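Side-chain contact in putative mandelate racemase (Salmonella typhimurium, PDB 2O56), which binds magnesium and, as a member of the enolase superfamily, is probably a hydro-lyase, though its substrate is not established: residues Y366-N370 / G371-V375. Residues are numbered along the deposited sequence; the frame is centred on the assembly and turned at random.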
loop_
_atom_site.group_PDB
_atom_site.type_symbol
_atom_site.label_atom_id
_atom_site.label_comp_id
_atom_site.label_asym_id
_atom_site.label_seq_id
_atom_site.Cartn_x
_atom_site.Cartn_y
_atom_site.Cartn_z
ATOM N N TYR A 366 19.636 -46.556 2.635
ATOM C CA TYR A 366 19.007 -46.062 1.423
ATOM C C TYR A 366 19.999 -45.189 0.679
ATOM O O TYR A 366 20.463 -44.165 1.192
ATOM C CB TYR A 366 17.728 -45.290 1.752
ATOM C CG TYR A 366 16.760 -46.084 2.597
ATOM C CD1 TYR A 366 16.040 -47.147 2.053
ATOM C CD2 TYR A 366 16.564 -45.775 3.937
ATOM C CE1 TYR A 366 15.167 -47.883 2.830
ATOM C CE2 TYR A 366 15.692 -46.506 4.721
ATOM C CZ TYR A 366 14.996 -47.553 4.163
ATOM O OH TYR A 366 14.117 -48.278 4.935
ATOM N N LEU A 367 20.349 -45.610 -0.525
ATOM C CA LEU A 367 21.359 -44.894 -1.284
ATOM C C LEU A 367 20.753 -44.448 -2.597
ATOM O O LEU A 367 19.918 -45.159 -3.163
ATOM C CB LEU A 367 22.593 -45.776 -1.515
ATOM C CG LEU A 367 23.400 -46.160 -0.264
ATOM C CD1 LEU A 367 24.455 -47.212 -0.599
ATOM C CD2 LEU A 367 24.057 -44.941 0.407
ATOM N N PRO A 368 21.158 -43.261 -3.086
ATOM C CA PRO A 368 20.651 -42.859 -4.386
ATOM C C PRO A 368 21.364 -43.651 -5.471
ATOM O O PRO A 368 22.478 -44.110 -5.236
ATOM C CB PRO A 368 21.025 -41.380 -4.467
ATOM C CG PRO A 368 22.200 -41.234 -3.571
ATOM C CD PRO A 368 22.081 -42.272 -2.507
ATOM N N LYS A 369 20.714 -43.813 -6.625
ATOM C CA LYS A 369 21.283 -44.513 -7.775
ATOM C C LYS A 369 21.015 -43.678 -9.011
ATOM O O LYS A 369 19.853 -43.412 -9.335
ATOM C CB LYS A 369 20.619 -45.883 -7.956
ATOM C CG LYS A 369 20.936 -46.910 -6.867
ATOM C CD LYS A 369 22.298 -47.545 -7.056
ATOM C CE LYS A 369 22.604 -48.517 -5.930
ATOM N NZ LYS A 369 23.188 -47.866 -4.729
ATOM N N ASN A 370 22.086 -43.257 -9.682
ATOM C CA ASN A 370 22.007 -42.499 -10.928
ATOM C C ASN A 370 21.296 -41.158 -10.783
ATOM O O ASN A 370 20.560 -40.724 -11.675
ATOM C CB ASN A 370 21.380 -43.343 -12.027
ATOM C CG ASN A 370 22.069 -44.669 -12.173
ATOM O OD1 ASN A 370 23.276 -44.715 -12.398
ATOM N ND2 ASN A 370 21.320 -45.757 -12.015
ATOM N N GLY A 371 21.536 -40.520 -9.643
ATOM C CA GLY A 371 20.967 -39.212 -9.349
ATOM C C GLY A 371 19.562 -39.245 -8.780
ATOM O O GLY A 371 18.939 -38.199 -8.635
ATOM N N MET A 372 19.062 -40.438 -8.455
ATOM C CA MET A 372 17.650 -40.634 -8.063
ATOM C C MET A 372 17.582 -41.432 -6.768
ATOM O O MET A 372 18.321 -42.398 -6.590
ATOM C CB MET A 372 16.869 -41.404 -9.151
ATOM C CG MET A 372 16.862 -40.775 -10.552
ATOM S SD MET A 372 15.650 -39.441 -10.732
ATOM C CE MET A 372 15.751 -39.087 -12.482
ATOM N N TYR A 373 16.701 -41.029 -5.864
ATOM C CA TYR A 373 16.367 -41.827 -4.680
ATOM C C TYR A 373 15.015 -42.484 -4.877
ATOM O O TYR A 373 14.169 -41.956 -5.621
ATOM C CB TYR A 373 16.186 -40.909 -3.487
ATOM C CG TYR A 373 17.359 -40.705 -2.586
ATOM C CD1 TYR A 373 17.984 -39.466 -2.528
ATOM C CD2 TYR A 373 17.820 -41.725 -1.750
ATOM C CE1 TYR A 373 19.051 -39.229 -1.663
ATOM C CE2 TYR A 373 18.893 -41.506 -0.879
ATOM C CZ TYR A 373 19.500 -40.248 -0.842
ATOM O OH TYR A 373 20.564 -39.982 0.003
ATOM N N GLU A 374 14.791 -43.604 -4.181
ATOM C CA GLU A 374 13.441 -44.115 -4.000
ATOM C C GLU A 374 13.076 -44.090 -2.531
ATOM O O GLU A 374 13.943 -44.148 -1.663
ATOM C CB GLU A 374 13.276 -45.524 -4.580
ATOM C CG GLU A 374 13.496 -45.600 -6.107
ATOM C CD GLU A 374 13.369 -47.020 -6.641
ATOM O OE1 GLU A 374 14.019 -47.928 -6.079
ATOM O OE2 GLU A 374 12.619 -47.227 -7.616
ATOM N N VAL A 375 11.783 -43.970 -2.274
ATOM C CA VAL A 375 11.243 -43.827 -0.926
ATOM C C VAL A 375 11.294 -45.171 -0.141
ATOM O O VAL A 375 11.086 -46.232 -0.734
ATOM C CB VAL A 375 9.803 -43.237 -1.026
ATOM C CG1 VAL A 375 8.797 -44.267 -1.536
ATOM C CG2 VAL A 375 9.367 -42.574 0.258
HETATM O O HOH W 1 21.515 -41.720 1.510
HETATM O O HOH W 2 17.418 -45.036 -3.490
HETATM O O HOH W 3 18.758 -37.754 -11.972
#
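Pro-368 lays its pyrrolidine ring over one face of the Tyr-373 ring, an instance of how a proline and an aromatic can pack across a tight turn. Pro-368 CB stands 3.9 Å from the Tyr-373 ring centroid, almost exactly on the normal, as a CH-pi contact. Pro-368 CD lies towards the hydroxyl end, 3.7 Å from both Tyr-373 CE2 and CZ, and the two side chains run side by side in the same direction. Tyr-373 turns this face to the proline with chi1 at -95°, away from the staggered values. At the edge of the aromatic ring, in its plane, a water donates to Tyr-366 O at 2.7 Å and also bonds Tyr-373 OH; a second water donates to Leu-367 O and accepts from Glu-374 N. Lys-369 N donates a nearly straight bond of 2.8 Å to Met-372 O (N-H...O 164°). The return bond, Met-372 N to Lys-369 O, is longer and more bent, with the donor well above the carbonyl plane. Asn-370 and Gly-371 fill the corner positions, both at positive phi. Beyond the turn, Tyr-373 meets His-347 edge to face, while its backbone pairs with Ile-130. The arrangement is a type I' beta turn from Lys-369 to Met-372, leading into edge strand 372-373 of the enolase C-terminal, TIM-barrel-like domain.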